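Local structure of FMN-dependent NADH:quinone oxidoreductase 1 (Bacillus anthracis, 3U7I) at residues 5-10 with 95-100; 9-14 with 44-49; 36-41 with 212-217; 141-146 with 179-184. The protein probably acts as an FMN-dependent NADH:quinone oxidoreductase that counters stress from electrophilic quinones and also cleaves the azo bond of aromatic azo compounds. All blocks are in the same frame, centred on the assembly; numbering follows the deposited sequence.

Interaction 1: 5-10 with 95-100; sequences NKTLII and ANTYVI
Thr7 and Thr97 are paired neighbours on one face of strands 6-11 and 97-103, two of the three inner strands in the five-stranded parallel sheet of a flavodoxin-like fold; their side chains cross at a slant. Both threonines take the same rotamer, CG2 anti to the backbone N, which leaves the hydroxyls at the N side and the Thr7 and Thr97 CG2 methyls 3.8 Å apart. Their hydroxyls are engaged beyond the pair: Thr7 OG1 with Glu42 and Tyr34, Thr97 OG1 with Arg143 NE. Further along the same face, Ile9 and Val99 lie side by side, and the delta methyl does the touching: with chi2 at -55° Ile9 CD1 reaches Val99 CB at 4.1 Å. The other face carries Leu8, Ile10, Tyr98 and Ile100. Here Leu8 CB lies 3.7 Å from Ala95 CB, and the Tyr98 ring meets Leu8 CB and Ile10 CD1 obliquely, while its hydroxyl bonds to Phe92 O and Arg142. The backbone ladder is regular from Leu8 on: Leu8 N gives to Thr97 O, Val99 N to Leu8 O, and Ile10 N to Val99 O at 2.7 Å. At the strand entrance Asn96 N meets Lys6 O at a more bent 145°. On the face of Tyr98, Ile10 CD1 rests 4.0 Å from Ile100 CG1.

Interaction 2: 9-14 with 44-49; sequences IINAHP and IEQINL
Ile9 of strand 6-11 is covered by Gln46 of the edge strand 43-48, whose extended side chain crosses it obliquely. Gln46 CG and OE1 each come to 3.6 Å from Ile9 CB, and Ile44 CG2, two residues earlier on the edge strand, touches Ile9 CG1. On the opposite face the packing is mainly apolar, and Ile10, Ile47, Leu49 and Ala12 are buried: Leu49 CD1 touches both Ile10 CG2 (3.8 Å) and Ala12 CB, and Tyr116 of helix 111-120 packs on Ile10, Ile47 and Leu49. The Gln46 side is more open and more polar, for Gln46 and Asn48 are partly exposed. There Gln46 NE2 reaches Asn48 OD1 in the carbonyl plane, on a lone pair, at 2.8 Å. Asn11 ND2 comes to the same Asn48 OD1 from above that plane, at a longer 3.2 Å and a bent 138°. Asn11 ND2 also bonds to Val16 O. Chi1 of 178° sets Asn11 CG anti to the backbone N, and chi2 of 3° turns OD1 to His13 N, 3.0 Å away, closing an Asx turn where the strand ends. With helix 22-37 linking them, these parallel strands form the first right-handed beta-alpha-beta unit of the flavodoxin-like fold, whose loop after strand 6-11 and start of helix 22-37 carry the predicted FMN-binding residues Ser21, Val22 and Ser23.

Interaction 3: 36-41 with 212-217; sequences ELISNN and RLANKY
A Schellman motif ends helix 195-214, and through it the helix terminus meets the C-terminal end of helix 22-37 at the protein surface. Asn215 takes the positive phi (64°) that breaks the helix, and its N bonds back to Arg212 O. The chain then turns so that Ala214, in the last helical turn, and Lys216, just beyond it, both point toward Leu37. Leu37 is the buried member of the contact. Its CB is pressed against Ala214 CB at 3.4 Å, tighter than usual for two carbons, while Ile38 touches the same methyl only loosely. Leu37 CD2 lies 3.8 Å from Lys216 CB, and the two side chains slide past each other in opposite directions. Lys216 is bent on its way out: chi2 of -85° swings CD aside, with CG passing near Leu37 O. The lysine end is modelled close to Leu37 O, near the C-terminal end of helix 22-37, where a positive charge could be favourable. The modelled Lys216 NZ to Leu37 O distance, 2.3 Å, is too short to be trusted, however, so the exact placing of this exposed end is doubtful. A water donates to Glu36 O (2.9 Å); its further bond from Lys216 NZ is weak and shares that doubt. Deeper down, Leu213 packs on Phe30 and Tyr34 of helix 22-37. Such side-by-side packing of the first and last helices on one face of the sheet is typical of the flavodoxin-like alpha/beta sandwich.

Interaction 4: 141-146 with 179-184; sequences GRRMLV and IEDYQI
This is a parallel strand pairing at one border of the central sheet, where strand 143-149 carries 181-187, one of the two outermost strands of the chain. Met144 N gives to Asp181 O at 2.8 Å, Gln183 N to Met144 O, and Val146 N to Gln183 O. On one face Tyr182, its CG anti to the backbone N (chi1 176°), lies beside Met144, a selenomethionine with two conformers; in the one described, Met144 CG is 3.8 Å from Tyr182 CD1. The same ring takes Val146 CG2 obliquely, 3.7 Å from Tyr182 CE1, and its hydroxyl bonds to His167 of helix 165-177. In this flavodoxin-like fold the helices cover both sides of the sheet, and the face of Leu145 and Gln183 is turned to helices 22-37 and 195-214. Leu145 CD1 lies alongside the extended Gln183 chain, 3.7 Å from Gln183 CG. Arg143 and Asp181 run side by side yet form no salt bridge: Arg143 NH1 and Asp181 OD2 are 5.4 Å apart, and Arg143 bends away to Leu213 O. Asp181 OD1 pairs with Arg212 instead, and Gln183 OE1 bonds to the same guanidinium. At the loop end a water donates to Arg142 O (2.7 Å) and accepts from Glu180 N.

In the fold
Three of the four contacts are strand pairings of one parallel sheet, and together they illustrate how chemistry follows position. Interaction 1 is central and buried. Interaction 2, sharing Ile9 and Ile10 with it, adds one border strand and stays mostly buried, with one polar, partly exposed side; interaction 4 adds the other border strand and is only partly buried, mixing apolar packing with charged and amide groups. Lys6 joins interactions 1 and 2 by a salt bridge to Glu45, and strands 97-103 and 143-149 make interactions 1 and 4 neighbours. Interaction 3 differs in kind: two helix ends meet at the surface, with little area and no ladder. Yet it reaches the sheet, since residues of 212-217 bond to polar side chains of interaction 4.

Interaction 1: 5-10 with 95-100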
loop_
_atom_site.group_PDB
_atom_site.type_symbol
_atom_site.label_atom_id
_atom_site.label_comp_id
_atom_site.label_asym_id
_atom_site.label_seq_id
_atom_site.Cartn_x
_atom_site.Cartn_y
_atom_site.Cartn_z
ATOM N N ASN C 5 24.545 16.355 -3.953
ATOM C CA ASN C 5 23.981 17.362 -3.049
ATOM C C ASN C 5 22.572 17.745 -3.490
ATOM O O ASN C 5 22.328 18.877 -3.914
ATOM C CB ASN C 5 24.863 18.606 -3.024
ATOM C CG ASN C 5 26.117 18.408 -2.215
ATOM O OD1 ASN C 5 26.063 17.943 -1.083
ATOM N ND2 ASN C 5 27.256 18.753 -2.791
ATOM N N LYS C 6 21.652 16.793 -3.389
ATOM C CA LYS C 6 20.348 16.926 -3.997
ATOM C C LYS C 6 19.276 16.405 -3.061
ATOM O O LYS C 6 19.429 15.318 -2.503
ATOM C CB LYS C 6 20.302 16.128 -5.307
ATOM C CG LYS C 6 18.962 16.261 -6.039
ATOM C CD LYS C 6 18.782 15.218 -7.132
ATOM C CE LYS C 6 19.786 15.385 -8.255
ATOM N NZ LYS C 6 19.334 14.639 -9.470
ATOM N N THR C 7 18.198 17.175 -2.898
ATOM C CA THR C 7 17.037 16.750 -2.121
ATOM C C THR C 7 15.919 16.383 -3.075
ATOM O O THR C 7 15.686 17.078 -4.059
ATOM C CB THR C 7 16.550 17.882 -1.195
ATOM O OG1 THR C 7 17.626 18.302 -0.355
ATOM C CG2 THR C 7 15.383 17.424 -0.314
ATOM N N LEU C 8 15.225 15.293 -2.793
ATOM C CA LEU C 8 14.126 14.886 -3.654
ATOM C C LEU C 8 12.807 14.884 -2.886
ATOM O O LEU C 8 12.671 14.215 -1.861
ATOM C CB LEU C 8 14.402 13.508 -4.279
ATOM C CG LEU C 8 13.311 12.841 -5.130
ATOM C CD1 LEU C 8 12.986 13.652 -6.387
ATOM C CD2 LEU C 8 13.701 11.403 -5.488
ATOM N N ILE C 9 11.849 15.654 -3.388
ATOM C CA ILE C 9 10.498 15.669 -2.833
ATOM C C ILE C 9 9.679 14.574 -3.508
ATOM O O ILE C 9 9.536 14.561 -4.736
ATOM C CB ILE C 9 9.777 17.036 -3.058
ATOM C CG1 ILE C 9 10.730 18.220 -2.832
ATOM C CG2 ILE C 9 8.508 17.128 -2.187
ATOM C CD1 ILE C 9 11.404 18.214 -1.480
ATOM N N ILE C 10 9.162 13.652 -2.699
ATOM C CA ILE C 10 8.234 12.630 -3.172
ATOM C C ILE C 10 6.842 12.966 -2.641
ATOM O O ILE C 10 6.516 12.691 -1.481
ATOM C CB ILE C 10 8.648 11.221 -2.719
ATOM C CG1 ILE C 10 10.070 10.906 -3.187
ATOM C CG2 ILE C 10 7.644 10.179 -3.224
ATOM C CD1 ILE C 10 10.815 9.948 -2.264
ATOM N N ALA C 95 19.714 11.382 -5.097
ATOM C CA ALA C 95 19.411 12.209 -3.926
ATOM C C ALA C 95 19.984 11.626 -2.626
ATOM O O ALA C 95 19.984 10.409 -2.432
ATOM C CB ALA C 95 17.896 12.373 -3.794
ATOM N N ASN C 96 20.465 12.485 -1.727
ATOM C CA ASN C 96 20.869 11.993 -0.408
ATOM C C ASN C 96 19.950 12.477 0.715
ATOM O O ASN C 96 20.154 12.142 1.884
ATOM C CB ASN C 96 22.344 12.287 -0.100
ATOM C CG ASN C 96 22.579 13.715 0.300
ATOM O OD1 ASN C 96 22.064 14.633 -0.327
ATOM N ND2 ASN C 96 23.353 13.915 1.363
ATOM N N THR C 97 18.933 13.254 0.342
ATOM C CA THR C 97 17.894 13.707 1.267
ATOM C C THR C 97 16.525 13.510 0.605
ATOM O O THR C 97 16.307 13.939 -0.536
ATOM C CB THR C 97 18.092 15.199 1.683
ATOM O OG1 THR C 97 19.380 15.374 2.294
ATOM C CG2 THR C 97 16.996 15.654 2.651
ATOM N N TYR C 98 15.613 12.840 1.308
ATOM C CA TYR C 98 14.296 12.532 0.756
ATOM C C TYR C 98 13.215 13.159 1.618
ATOM O O TYR C 98 13.309 13.137 2.846
ATOM C CB TYR C 98 14.066 11.016 0.699
ATOM C CG TYR C 98 15.115 10.261 -0.089
ATOM C CD1 TYR C 98 15.059 10.205 -1.486
ATOM C CD2 TYR C 98 16.165 9.607 0.558
ATOM C CE1 TYR C 98 16.025 9.523 -2.218
ATOM C CE2 TYR C 98 17.134 8.922 -0.159
ATOM C CZ TYR C 98 17.061 8.880 -1.552
ATOM O OH TYR C 98 18.022 8.196 -2.280
ATOM N N VAL C 99 12.191 13.722 0.982
ATOM C CA VAL C 99 11.023 14.208 1.726
ATOM C C VAL C 99 9.738 13.601 1.162
ATOM O O VAL C 99 9.363 13.884 0.021
ATOM C CB VAL C 99 10.922 15.763 1.742
ATOM C CG1 VAL C 99 9.713 16.218 2.582
ATOM C CG2 VAL C 99 12.210 16.380 2.288
ATOM N N ILE C 100 9.075 12.764 1.958
ATOM C CA ILE C 100 7.804 12.162 1.559
ATOM C C ILE C 100 6.613 12.904 2.171
ATOM O O ILE C 100 6.536 13.089 3.386
ATOM C CB ILE C 100 7.732 10.650 1.927
ATOM C CG1 ILE C 100 8.767 9.860 1.117
ATOM C CG2 ILE C 100 6.300 10.106 1.721
ATOM C CD1 ILE C 100 8.783 8.360 1.387
#

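Interaction 2: 9-14 with 44-49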
loop_
_atom_site.group_PDB
_atom_site.type_symbol
_atom_site.label_atom_id
_atom_site.label_comp_id
_atom_site.label_asym_id
_atom_site.label_seq_id
_atom_site.Cartn_x
_atom_site.Cartn_y
_atom_site.Cartn_z
ATOM N N ILE C 9 11.849 15.654 -3.388
ATOM C CA ILE C 9 10.498 15.669 -2.833
ATOM C C ILE C 9 9.679 14.574 -3.508
ATOM O O ILE C 9 9.536 14.561 -4.736
ATOM C CB ILE C 9 9.777 17.036 -3.058
ATOM C CG1 ILE C 9 10.730 18.220 -2.832
ATOM C CG2 ILE C 9 8.508 17.128 -2.187
ATOM C CD1 ILE C 9 11.404 18.214 -1.480
ATOM N N ILE C 10 9.162 13.652 -2.699
ATOM C CA ILE C 10 8.234 12.630 -3.172
ATOM C C ILE C 10 6.842 12.966 -2.641
ATOM O O ILE C 10 6.516 12.691 -1.481
ATOM C CB ILE C 10 8.648 11.221 -2.719
ATOM C CG1 ILE C 10 10.070 10.906 -3.187
ATOM C CG2 ILE C 10 7.644 10.179 -3.224
ATOM C CD1 ILE C 10 10.815 9.948 -2.264
ATOM N N ASN C 11 6.045 13.602 -3.494
ATOM C CA ASN C 11 4.719 14.069 -3.119
ATOM C C ASN C 11 3.644 13.010 -3.399
ATOM O O ASN C 11 3.272 12.780 -4.553
ATOM C CB ASN C 11 4.412 15.369 -3.862
ATOM C CG ASN C 11 3.027 15.902 -3.566
ATOM O OD1 ASN C 11 2.285 15.344 -2.749
ATOM N ND2 ASN C 11 2.674 17.007 -4.223
ATOM N N ALA C 12 3.147 12.374 -2.345
ATOM C CA ALA C 12 2.174 11.284 -2.506
ATOM C C ALA C 12 0.709 11.728 -2.313
ATOM O O ALA C 12 -0.176 10.900 -2.072
ATOM C CB ALA C 12 2.514 10.126 -1.569
ATOM N N HIS C 13 0.456 13.030 -2.417
ATOM C CA HIS C 13 -0.887 13.561 -2.215
ATOM C C HIS C 13 -1.680 13.594 -3.523
ATOM O O HIS C 13 -1.246 14.198 -4.486
ATOM C CB HIS C 13 -0.830 14.967 -1.615
ATOM C CG HIS C 13 -2.050 15.326 -0.823
ATOM N ND1 HIS C 13 -3.315 15.329 -1.371
ATOM C CD2 HIS C 13 -2.202 15.670 0.477
ATOM C CE1 HIS C 13 -4.195 15.668 -0.444
ATOM N NE2 HIS C 13 -3.546 15.879 0.686
ATOM N N PRO C 14 -2.854 12.938 -3.553
ATOM C CA PRO C 14 -3.698 12.944 -4.756
ATOM C C PRO C 14 -4.038 14.354 -5.284
ATOM O O PRO C 14 -4.294 14.514 -6.479
ATOM C CB PRO C 14 -4.973 12.222 -4.286
ATOM C CG PRO C 14 -4.491 11.299 -3.197
ATOM C CD PRO C 14 -3.389 12.062 -2.494
ATOM N N ILE C 44 17.244 20.807 -5.683
ATOM C CA ILE C 44 16.024 20.122 -5.268
ATOM C C ILE C 44 15.186 19.701 -6.470
ATOM O O ILE C 44 14.991 20.478 -7.408
ATOM C CB ILE C 44 15.168 21.018 -4.340
ATOM C CG1 ILE C 44 15.981 21.454 -3.111
ATOM C CG2 ILE C 44 13.876 20.310 -3.960
ATOM C CD1 ILE C 44 15.242 22.415 -2.188
ATOM N N GLU C 45 14.705 18.463 -6.438
ATOM C CA GLU C 45 13.779 17.970 -7.448
ATOM C C GLU C 45 12.524 17.459 -6.757
ATOM O O GLU C 45 12.554 17.151 -5.564
ATOM C CB GLU C 45 14.424 16.858 -8.281
ATOM C CG GLU C 45 15.686 17.298 -8.988
ATOM C CD GLU C 45 16.327 16.188 -9.784
ATOM O OE1 GLU C 45 15.734 15.085 -9.861
ATOM O OE2 GLU C 45 17.423 16.426 -10.340
ATOM N N GLN C 46 11.425 17.381 -7.499
ATOM C CA GLN C 46 10.165 16.881 -6.951
ATOM C C GLN C 46 9.437 15.997 -7.955
ATOM O O GLN C 46 9.285 16.354 -9.127
ATOM C CB GLN C 46 9.252 18.038 -6.532
ATOM C CG GLN C 46 7.858 17.595 -6.075
ATOM C CD GLN C 46 7.136 18.671 -5.293
ATOM O OE1 GLN C 46 7.768 19.567 -4.727
ATOM N NE2 GLN C 46 5.810 18.599 -5.261
ATOM N N ILE C 47 8.982 14.842 -7.488
ATOM C CA ILE C 47 8.144 13.974 -8.302
ATOM C C ILE C 47 6.750 13.952 -7.691
ATOM O O ILE C 47 6.589 13.757 -6.487
ATOM C CB ILE C 47 8.739 12.538 -8.440
ATOM C CG1 ILE C 47 7.851 11.648 -9.321
ATOM C CG2 ILE C 47 8.963 11.895 -7.076
ATOM C CD1 ILE C 47 8.443 10.266 -9.570
ATOM N N ASN C 48 5.747 14.196 -8.523
ATOM C CA ASN C 48 4.364 14.211 -8.071
ATOM C C ASN C 48 3.711 12.898 -8.456
ATOM O O ASN C 48 3.434 12.664 -9.631
ATOM C CB ASN C 48 3.616 15.391 -8.691
ATOM C CG ASN C 48 4.062 16.733 -8.129
ATOM O OD1 ASN C 48 4.355 16.861 -6.939
ATOM N ND2 ASN C 48 4.110 17.741 -8.988
ATOM N N LEU C 49 3.478 12.039 -7.464
ATOM C CA LEU C 49 3.027 10.671 -7.718
ATOM C C LEU C 49 1.632 10.596 -8.326
ATOM O O LEU C 49 1.289 9.593 -8.943
ATOM C CB LEU C 49 3.089 9.816 -6.448
ATOM C CG LEU C 49 4.455 9.751 -5.753
ATOM C CD1 LEU C 49 4.449 8.723 -4.616
ATOM C CD2 LEU C 49 5.552 9.441 -6.753
#

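Interaction 3: 36-41 with 212-217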
loop_
_atom_site.group_PDB
_atom_site.type_symbol
_atom_site.label_atom_id
_atom_site.label_comp_id
_atom_site.label_asym_id
_atom_site.label_seq_id
_atom_site.Cartn_x
_atom_site.Cartn_y
_atom_site.Cartn_z
ATOM N N GLU C 36 16.072 28.383 3.152
ATOM C CA GLU C 36 16.842 29.436 3.823
ATOM C C GLU C 36 18.159 28.928 4.387
ATOM O O GLU C 36 19.103 29.700 4.565
ATOM C CB GLU C 36 16.057 30.011 4.999
ATOM C CG GLU C 36 14.883 30.886 4.640
ATOM C CD GLU C 36 14.069 31.257 5.864
ATOM O OE1 GLU C 36 14.636 31.250 6.982
ATOM O OE2 GLU C 36 12.859 31.542 5.708
ATOM N N LEU C 37 18.207 27.638 4.703
ATOM C CA LEU C 37 19.341 27.078 5.437
ATOM C C LEU C 37 20.326 26.260 4.583
ATOM O O LEU C 37 21.505 26.163 4.924
ATOM C CB LEU C 37 18.842 26.244 6.627
ATOM C CG LEU C 37 17.984 26.975 7.662
ATOM C CD1 LEU C 37 17.350 25.968 8.607
ATOM C CD2 LEU C 37 18.791 28.014 8.427
ATOM N N ILE C 38 19.843 25.682 3.482
ATOM C CA ILE C 38 20.692 24.841 2.632
ATOM C C ILE C 38 21.858 25.627 2.029
ATOM O O ILE C 38 21.731 26.817 1.720
ATOM C CB ILE C 38 19.901 24.101 1.493
ATOM C CG1 ILE C 38 19.209 25.081 0.544
ATOM C CG2 ILE C 38 18.886 23.113 2.065
ATOM C CD1 ILE C 38 18.354 24.379 -0.485
ATOM N N SER C 39 22.995 24.954 1.878
ATOM C CA SER C 39 24.157 25.533 1.212
ATOM C C SER C 39 23.855 25.731 -0.273
ATOM O O SER C 39 22.919 25.135 -0.808
ATOM C CB SER C 39 25.382 24.635 1.393
ATOM O OG SER C 39 25.780 24.597 2.755
ATOM N N ASN C 40 24.645 26.573 -0.931
ATOM C CA ASN C 40 24.404 26.904 -2.333
ATOM C C ASN C 40 24.652 25.718 -3.280
ATOM O O ASN C 40 24.269 25.752 -4.450
ATOM C CB ASN C 40 25.218 28.137 -2.753
ATOM C CG ASN C 40 26.717 27.958 -2.539
ATOM O OD1 ASN C 40 27.153 27.356 -1.555
ATOM N ND2 ASN C 40 27.513 28.488 -3.460
ATOM N N ASN C 41 25.283 24.666 -2.769
ATOM C CA ASN C 41 25.542 23.490 -3.597
ATOM C C ASN C 41 24.342 22.555 -3.716
ATOM O O ASN C 41 24.344 21.627 -4.534
ATOM C CB ASN C 41 26.780 22.726 -3.111
ATOM C CG ASN C 41 26.620 22.161 -1.711
ATOM O OD1 ASN C 41 25.516 22.091 -1.161
ATOM N ND2 ASN C 41 27.736 21.740 -1.128
ATOM N N ARG C 212 17.942 20.758 11.213
ATOM C CA ARG C 212 18.675 19.507 11.327
ATOM C C ARG C 212 19.229 19.071 9.971
ATOM O O ARG C 212 20.438 18.860 9.824
ATOM C CB ARG C 212 17.786 18.406 11.926
ATOM C CG ARG C 212 18.521 17.086 12.186
ATOM C CD ARG C 212 17.636 16.058 12.882
ATOM N NE ARG C 212 16.513 15.648 12.049
ATOM C CZ ARG C 212 16.592 14.752 11.068
ATOM N NH1 ARG C 212 17.752 14.173 10.780
ATOM N NH2 ARG C 212 15.510 14.445 10.367
ATOM N N LEU C 213 18.348 18.954 8.978
ATOM C CA LEU C 213 18.753 18.453 7.665
ATOM C C LEU C 213 19.774 19.360 6.978
ATOM O O LEU C 213 20.660 18.878 6.278
ATOM C CB LEU C 213 17.536 18.205 6.762
ATOM C CG LEU C 213 16.625 17.013 7.107
ATOM C CD1 LEU C 213 15.337 17.054 6.291
ATOM C CD2 LEU C 213 17.349 15.677 6.921
ATOM N N ALA C 214 19.645 20.668 7.188
ATOM C CA ALA C 214 20.567 21.644 6.609
ATOM C C ALA C 214 21.801 21.797 7.483
ATOM O O ALA C 214 22.796 22.402 7.072
ATOM C CB ALA C 214 19.882 22.985 6.438
ATOM N N ASN C 215 21.722 21.239 8.687
ATOM C CA ASN C 215 22.814 21.281 9.650
ATOM C C ASN C 215 23.140 22.705 10.099
ATOM O O ASN C 215 24.304 23.045 10.339
ATOM C CB ASN C 215 24.059 20.598 9.090
ATOM C CG ASN C 215 25.069 20.265 10.166
ATOM O OD1 ASN C 215 24.718 20.125 11.338
ATOM N ND2 ASN C 215 26.331 20.136 9.776
ATOM N N LYS C 216 22.098 23.527 10.204
ATOM C CA LYS C 216 22.228 24.908 10.667
ATOM C C LYS C 216 21.415 25.117 11.949
ATOM O O LYS C 216 20.488 24.358 12.248
ATOM C CB LYS C 216 21.737 25.890 9.594
ATOM C CG LYS C 216 22.411 25.765 8.238
ATOM C CD LYS C 216 23.710 26.544 8.174
ATOM C CE LYS C 216 24.359 26.434 6.793
ATOM N NZ LYS C 216 23.531 27.020 5.695
ATOM N N TYR C 217 21.770 26.146 12.707
ATOM C CA TYR C 217 20.976 26.541 13.849
ATOM C C TYR C 217 20.579 27.996 13.639
ATOM O O TYR C 217 21.428 28.847 13.378
ATOM C CB TYR C 217 21.766 26.367 15.153
ATOM C CG TYR C 217 20.900 26.454 16.398
ATOM C CD1 TYR C 217 20.406 25.307 17.008
ATOM C CD2 TYR C 217 20.561 27.686 16.947
ATOM C CE1 TYR C 217 19.609 25.385 18.134
ATOM C CE2 TYR C 217 19.758 27.773 18.070
ATOM C CZ TYR C 217 19.288 26.620 18.661
ATOM O OH TYR C 217 18.495 26.703 19.783
HETATM O O HOH W 1 21.954 29.751 5.070
#

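Interaction 4: 141-146 with 179-184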
loop_
_atom_site.group_PDB
_atom_site.type_symbol
_atom_site.label_atom_id
_atom_site.label_comp_id
_atom_site.label_asym_id
_atom_site.label_seq_id
_atom_site.Cartn_x
_atom_site.Cartn_y
_atom_site.Cartn_z
ATOM N N GLY C 141 24.649 7.204 4.411
ATOM C CA GLY C 141 24.293 8.380 5.194
ATOM C C GLY C 141 23.201 9.282 4.622
ATOM O O GLY C 141 23.162 10.487 4.899
ATOM N N ARG C 142 22.302 8.706 3.831
ATOM C CA ARG C 142 21.187 9.468 3.295
ATOM C C ARG C 142 20.163 9.731 4.392
ATOM O O ARG C 142 20.175 9.073 5.432
ATOM C CB ARG C 142 20.548 8.735 2.110
ATOM C CG ARG C 142 21.560 8.342 1.048
ATOM C CD ARG C 142 20.949 7.572 -0.110
ATOM N NE ARG C 142 22.011 7.101 -0.993
ATOM C CZ ARG C 142 22.023 7.211 -2.321
ATOM N NH1 ARG C 142 23.064 6.743 -3.000
ATOM N NH2 ARG C 142 21.011 7.774 -2.968
ATOM N N ARG C 143 19.277 10.694 4.156
ATOM C CA ARG C 143 18.304 11.099 5.167
ATOM C C ARG C 143 16.884 11.117 4.610
ATOM O O ARG C 143 16.656 11.436 3.445
ATOM C CB ARG C 143 18.641 12.476 5.746
ATOM C CG ARG C 143 20.039 12.620 6.297
ATOM C CD ARG C 143 21.015 13.184 5.247
ATOM N NE ARG C 143 20.556 14.458 4.690
ATOM C CZ ARG C 143 20.825 15.652 5.217
ATOM N NH1 ARG C 143 21.553 15.751 6.326
ATOM N NH2 ARG C 143 20.360 16.753 4.636
HETATM N N MSE C 144 15.927 10.794 5.466
HETATM C CA MSE C 144 14.528 10.765 5.059
HETATM C C MSE C 144 13.650 11.482 6.079
HETATM O O MSE C 144 13.780 11.280 7.288
HETATM C CB MSE C 144 14.044 9.321 4.856
HETATM C CG MSE C 144 12.518 9.153 4.852
HETATM SE SE MSE C 144 11.565 9.744 3.225
HETATM C CE MSE C 144 12.313 8.471 1.940
ATOM N N LEU C 145 12.762 12.330 5.569
ATOM C CA LEU C 145 11.753 13.001 6.380
ATOM C C LEU C 145 10.391 12.680 5.793
ATOM O O LEU C 145 10.169 12.844 4.593
ATOM C CB LEU C 145 11.970 14.513 6.395
ATOM C CG LEU C 145 10.908 15.332 7.133
ATOM C CD1 LEU C 145 11.014 15.142 8.651
ATOM C CD2 LEU C 145 11.022 16.810 6.758
ATOM N N VAL C 146 9.477 12.209 6.633
ATOM C CA VAL C 146 8.117 11.934 6.186
ATOM C C VAL C 146 7.168 12.961 6.800
ATOM O O VAL C 146 7.208 13.197 8.009
ATOM C CB VAL C 146 7.675 10.510 6.585
ATOM C CG1 VAL C 146 6.213 10.279 6.210
ATOM C CG2 VAL C 146 8.571 9.475 5.931
ATOM N N ILE C 179 18.863 3.504 4.477
ATOM C CA ILE C 179 18.531 4.856 4.920
ATOM C C ILE C 179 18.022 4.784 6.364
ATOM O O ILE C 179 16.863 4.447 6.628
ATOM C CB ILE C 179 17.529 5.549 3.940
ATOM C CG1 ILE C 179 18.075 5.494 2.502
ATOM C CG2 ILE C 179 17.232 6.977 4.381
ATOM C CD1 ILE C 179 17.060 5.789 1.428
ATOM N N GLU C 180 18.919 5.075 7.297
ATOM C CA GLU C 180 18.657 4.858 8.710
ATOM C C GLU C 180 18.340 6.144 9.457
ATOM O O GLU C 180 17.812 6.104 10.571
ATOM C CB GLU C 180 19.843 4.144 9.349
ATOM C CG GLU C 180 20.122 2.798 8.714
ATOM C CD GLU C 180 21.179 2.013 9.449
ATOM O OE1 GLU C 180 22.073 2.642 10.060
ATOM O OE2 GLU C 180 21.113 0.765 9.415
ATOM N N ASP C 181 18.666 7.278 8.841
ATOM C CA ASP C 181 18.311 8.589 9.386
ATOM C C ASP C 181 16.887 8.940 8.952
ATOM O O ASP C 181 16.663 9.456 7.856
ATOM C CB ASP C 181 19.304 9.655 8.910
ATOM C CG ASP C 181 19.136 10.991 9.634
ATOM O OD1 ASP C 181 18.024 11.308 10.103
ATOM O OD2 ASP C 181 20.132 11.734 9.722
ATOM N N TYR C 182 15.927 8.633 9.819
ATOM C CA TYR C 182 14.509 8.744 9.495
ATOM C C TYR C 182 13.776 9.577 10.547
ATOM O O TYR C 182 13.970 9.396 11.749
ATOM C CB TYR C 182 13.899 7.342 9.421
ATOM C CG TYR C 182 12.405 7.280 9.188
ATOM C CD1 TYR C 182 11.901 6.953 7.944
ATOM C CD2 TYR C 182 11.503 7.516 10.217
ATOM C CE1 TYR C 182 10.544 6.875 7.717
ATOM C CE2 TYR C 182 10.137 7.442 9.997
ATOM C CZ TYR C 182 9.664 7.119 8.732
ATOM O OH TYR C 182 8.305 7.032 8.483
ATOM N N GLN C 183 12.949 10.506 10.081
ATOM C CA GLN C 183 12.055 11.240 10.955
ATOM C C GLN C 183 10.691 11.318 10.306
ATOM O O GLN C 183 10.576 11.505 9.095
ATOM C CB GLN C 183 12.553 12.656 11.221
ATOM C CG GLN C 183 11.505 13.523 11.921
ATOM C CD GLN C 183 12.039 14.857 12.375
ATOM O OE1 GLN C 183 13.078 15.323 11.895
ATOM N NE2 GLN C 183 11.337 15.484 13.319
ATOM N N ILE C 184 9.654 11.151 11.111
ATOM C CA ILE C 184 8.305 11.446 10.660
ATOM C C ILE C 184 7.690 12.590 11.481
ATOM O O ILE C 184 7.726 12.593 12.721
ATOM C CB ILE C 184 7.391 10.196 10.661
ATOM C CG1 ILE C 184 5.980 10.587 10.216
ATOM C CG2 ILE C 184 7.392 9.518 12.037
ATOM C CD1 ILE C 184 5.099 9.426 9.836
HETATM O O HOH W 2 21.095 6.971 6.927
HETATM O O HOH W 3 15.692 12.520 8.754
#